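Local coordinates for O-methyltransferase, putative (Bacillus cereus, PDB 3DUW) that transfers methyl groups from S-adenosyl-L-methionine to hydroxyl oxygens of its substrates, as an O-methyltransferase of the class I SAM-dependent family, at the interface of chains A and B. Sequence-based numbering; all coordinates share one arbitrary frame. Chains: chain A/B, O-methyltransferase, putative.

Contact 1: the interface of chains A and B. Residues chain A 18, 45, 48-49, 52; chain B 202-205, 218.
A:Lys48 NZ, the ammonium end of the lysine, is gripped from both chains. It donates to A:Leu18 O at 2.9 Å, tilted 23° from the carbonyl plane. It also makes a weak bond across the interface to B:Ala202 O at 3.0 Å, and another weak one to water 2. The lysine thereby ties the end of helix 4-18 to helix 44-57. Water 2 also links A:Leu18 O to B:Ala202 N. The lysine chain is extended beyond CG and runs the opposite way past B:Thr203.

B:Thr203 OG1, the side-chain hydroxyl, donates to the backbone carbonyl A:Thr45 O at 2.9 Å. It lies in the carbonyl plane on a lone pair, with a C=O...donor angle of 113°. OG1 sits anti to its own backbone N (chi1 -170°), which points the hydroxyl at the partner helix and leaves CG2 to pack against A:Phe49 CA. The two threonine side chains cross at about a right angle. Water 1 adds a second link here, bridging the hydroxyl A:Thr45 OG1 and the carbonyl B:Ala204 O.

The apolar half is built round A:Phe49. Two chain B groups lie on opposite faces of its ring. B:Leu205 CD1 is 3.8 Å above one face, toward the rim. The selenomethionine B:Met218, bent at chi3, brings its methyl CE over the rim of the other face, 3.4 Å from A:Phe49 CD1. The same methyl touches A:Leu52 CB, while A:Leu52 CD1 reaches toward B:Ala202 CA.

The site is part of the two-fold symmetric interface of the deposited pair, which probably reflects a dimer. Helices 4-18 and 44-57 of chain A pack on strands 200-208 and 214-221 of chain B.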
# COMPACT_ATOMS: atom_id res chain seq x y z
N LEU A 18 -7.09 -10.45 10.86
CA LEU A 18 -6.93 -9.00 10.94
C LEU A 18 -8.16 -8.13 10.80
O LEU A 18 -8.11 -6.94 11.13
CB LEU A 18 -5.90 -8.53 9.91
CG LEU A 18 -4.50 -9.15 9.96
CD1 LEU A 18 -3.62 -8.51 8.90
CD2 LEU A 18 -3.88 -8.94 11.34
N THR A 45 -9.72 -6.99 2.34
CA THR A 45 -8.35 -6.58 2.65
C THR A 45 -7.96 -5.33 1.87
O THR A 45 -7.19 -4.50 2.37
CB THR A 45 -7.34 -7.72 2.38
OG1 THR A 45 -7.52 -8.21 1.04
CG2 THR A 45 -7.55 -8.86 3.37
N LYS A 48 -9.73 -2.41 3.59
CA LYS A 48 -9.05 -1.97 4.80
C LYS A 48 -7.76 -1.24 4.45
O LYS A 48 -7.35 -0.33 5.16
CB LYS A 48 -8.77 -3.13 5.74
CG LYS A 48 -8.27 -2.63 7.09
CD LYS A 48 -8.42 -3.67 8.17
CE LYS A 48 -8.09 -3.05 9.52
NZ LYS A 48 -8.21 -4.05 10.60
N PHE A 49 -7.11 -1.65 3.36
CA PHE A 49 -5.90 -0.98 2.92
C PHE A 49 -6.26 0.48 2.64
O PHE A 49 -5.55 1.40 3.05
CB PHE A 49 -5.35 -1.63 1.65
CG PHE A 49 -4.18 -0.89 1.06
CD1 PHE A 49 -2.90 -1.08 1.57
CD2 PHE A 49 -4.37 0.02 0.03
CE1 PHE A 49 -1.82 -0.36 1.05
CE2 PHE A 49 -3.29 0.74 -0.49
CZ PHE A 49 -2.02 0.55 0.02
N LEU A 52 -6.96 2.41 5.92
CA LEU A 52 -5.73 2.71 6.63
C LEU A 52 -4.92 3.79 5.92
O LEU A 52 -4.35 4.66 6.58
CB LEU A 52 -4.89 1.44 6.78
CG LEU A 52 -5.50 0.39 7.73
CD1 LEU A 52 -4.72 -0.91 7.64
CD2 LEU A 52 -5.50 0.93 9.16
N ALA B 202 -4.69 -3.39 11.21
CA ALA B 202 -3.90 -3.76 10.05
C ALA B 202 -4.62 -4.54 8.97
O ALA B 202 -5.74 -5.03 9.16
CB ALA B 202 -2.68 -4.57 10.51
N THR B 203 -3.96 -4.64 7.83
CA THR B 203 -4.43 -5.44 6.71
C THR B 203 -3.17 -6.05 6.12
O THR B 203 -2.04 -5.75 6.54
CB THR B 203 -5.13 -4.60 5.62
OG1 THR B 203 -5.75 -5.50 4.69
CG2 THR B 203 -4.13 -3.72 4.86
N ALA B 204 -3.35 -6.95 5.16
CA ALA B 204 -2.22 -7.55 4.48
C ALA B 204 -2.62 -7.75 3.03
O ALA B 204 -3.75 -8.17 2.74
CB ALA B 204 -1.85 -8.89 5.11
N LEU B 205 -1.71 -7.42 2.12
CA LEU B 205 -1.95 -7.61 0.70
C LEU B 205 -0.96 -8.64 0.20
O LEU B 205 0.22 -8.61 0.57
CB LEU B 205 -1.75 -6.30 -0.08
CG LEU B 205 -2.70 -5.14 0.20
CD1 LEU B 205 -2.43 -4.02 -0.79
CD2 LEU B 205 -4.14 -5.61 0.08
N MSE B 218 0.39 -4.06 6.55
CA MSE B 218 0.46 -2.62 6.78
C MSE B 218 -0.42 -2.39 8.00
O MSE B 218 -1.62 -2.70 7.98
CB MSE B 218 -0.07 -1.81 5.59
CG MSE B 218 0.02 -0.30 5.85
SE MSE B 218 -0.26 0.79 4.28
CE MSE B 218 -2.19 0.89 4.31
O HOH W 1 -5.11 -9.34 0.53
O HOH W 2 -5.94 -5.66 12.44

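Contact 2: the interface of chains A and B. Residues chain A 10, 13-14, 17; chain B 174-175, 188, 191.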
# COMPACT_ATOMS: atom_id res chain seq x y z
N VAL A 10 -5.53 -17.74 1.41
CA VAL A 10 -4.66 -16.83 2.13
C VAL A 10 -5.43 -15.57 2.51
O VAL A 10 -5.30 -15.07 3.63
CB VAL A 10 -3.40 -16.47 1.30
CG1 VAL A 10 -2.59 -15.40 2.01
CG2 VAL A 10 -2.55 -17.72 1.10
N TYR A 13 -7.58 -16.21 5.44
CA TYR A 13 -6.78 -16.22 6.66
C TYR A 13 -6.53 -14.79 7.13
O TYR A 13 -6.76 -14.44 8.29
CB TYR A 13 -5.44 -16.92 6.42
CG TYR A 13 -4.48 -16.79 7.57
CD1 TYR A 13 -4.62 -17.57 8.72
CD2 TYR A 13 -3.44 -15.85 7.54
CE1 TYR A 13 -3.75 -17.42 9.80
CE2 TYR A 13 -2.57 -15.70 8.62
CZ TYR A 13 -2.73 -16.48 9.74
OH TYR A 13 -1.88 -16.34 10.82
N VAL A 14 -6.03 -13.96 6.21
CA VAL A 14 -5.73 -12.57 6.53
C VAL A 14 -6.96 -11.84 7.08
O VAL A 14 -6.88 -11.16 8.10
CB VAL A 14 -5.21 -11.81 5.29
CG1 VAL A 14 -5.06 -10.32 5.59
CG2 VAL A 14 -3.87 -12.40 4.86
N VAL A 17 -8.11 -13.17 10.65
CA VAL A 17 -7.29 -12.71 11.76
C VAL A 17 -7.21 -11.20 11.95
O VAL A 17 -7.29 -10.71 13.07
CB VAL A 17 -5.85 -13.27 11.66
CG1 VAL A 17 -5.89 -14.79 11.63
CG2 VAL A 17 -5.17 -12.73 10.41
N VAL B 174 2.03 -19.19 4.68
CA VAL B 174 1.47 -18.59 5.88
C VAL B 174 0.24 -19.34 6.41
O VAL B 174 -0.02 -19.31 7.61
CB VAL B 174 1.13 -17.10 5.64
CG1 VAL B 174 0.03 -16.97 4.60
CG2 VAL B 174 0.72 -16.43 6.94
N ILE B 175 -0.50 -20.02 5.55
CA ILE B 175 -1.68 -20.75 6.02
C ILE B 175 -1.41 -22.19 6.44
O ILE B 175 -2.32 -22.91 6.84
CB ILE B 175 -2.84 -20.75 4.97
CG1 ILE B 175 -2.41 -21.46 3.69
CG2 ILE B 175 -3.28 -19.32 4.68
CD1 ILE B 175 -3.54 -21.59 2.67
N ARG B 188 2.94 -16.27 11.46
CA ARG B 188 1.57 -16.46 11.91
C ARG B 188 1.35 -15.81 13.28
O ARG B 188 0.31 -15.18 13.51
CB ARG B 188 1.23 -17.95 11.96
CG ARG B 188 1.05 -18.58 10.58
CD ARG B 188 0.88 -20.08 10.68
NE ARG B 188 -0.31 -20.45 11.44
CZ ARG B 188 -1.55 -20.47 10.95
NH1 ARG B 188 -1.77 -20.14 9.69
NH2 ARG B 188 -2.57 -20.81 11.73
N TYR B 191 0.78 -12.09 12.90
CA TYR B 191 -0.60 -11.75 12.56
C TYR B 191 -1.47 -11.80 13.82
O TYR B 191 -2.27 -10.90 14.09
CB TYR B 191 -1.18 -12.74 11.55
CG TYR B 191 -0.82 -12.51 10.09
CD1 TYR B 191 -1.63 -11.73 9.27
CD2 TYR B 191 0.30 -13.12 9.53
CE1 TYR B 191 -1.33 -11.57 7.91
CE2 TYR B 191 0.61 -12.97 8.19
CZ TYR B 191 -0.21 -12.20 7.38
OH TYR B 191 0.09 -12.06 6.03
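A:Tyr13 reaches from helix 4-18 into a pocket formed by B:Val174, B:Ile175, B:Arg188 and B:Tyr191. Here the helix packs on the 3-10 helix 170-175 and helix 182-196 of chain B, at the two-fold interface. The patch probably helps to hold the pair together. CG of A:Tyr13 is anti to the backbone N (chi1 171°), which carries the ring away from its own helix and toward chain B.

The two tyrosine rings meet edge to face, with their planes 72° apart. A:Tyr13 supplies the edge: its CE2 sits 3.9 Å above the B:Tyr191 ring, over the centre. B:Tyr191 supplies the face. A:Val17 CG2 adds to the contact near B:Tyr191 CD1, and A:Val14 CG2 lies by the phenol end of the same ring.

B:Arg188 NH1 comes over the rim of the A:Tyr13 ring at CE1, 3.4 Å from that atom. The ring and guanidinium planes are 34° apart. The phenol OH of A:Tyr13 lies over the rim of the guanidinium face. It makes van der Waals contact there and with the aliphatic CB and CG of B:Arg188, and does not hydrogen-bond to chain B among the residues described.

B:Ile175 slides past A:Tyr13 in the opposite direction and places CG2 against CB and CG, 3.7 Å from A:Tyr13 CB. That methyl also packs on A:Val10 CA. B:Val174 CG2 lies by A:Tyr13 CE2. Both methyls are on the arginine's side of the ring plane, while A:Val17 CG1 covers the other face. The patch is largely apolar; the guanidinium packs against the ring and its hydroxyl.

The guanidinium is positioned from within chain B. B:Arg188 bends at chi3, and NH1 donates to the backbone carbonyl B:Val174 O at 2.8 Å, in both the carbonyl and guanidinium planes.

The C-alpha centres of contact 1 and contact 2 are about 12 Å apart. Both use helix 4-18 of chain A: its final residue belongs to contact 1, and residues earlier along the helix belong to contact 2. On chain B the elements differ. Contact 1 uses two strands, while contact 2 uses the 3-10 helix 170-175 and helix 182-196. One N-terminal helix thus spans separate parts of the partner. The two-fold symmetry repeats both patches with the chains exchanged. This suggests a dimer in which each subunit clasps the other, although the structure alone does not prove that state in solution.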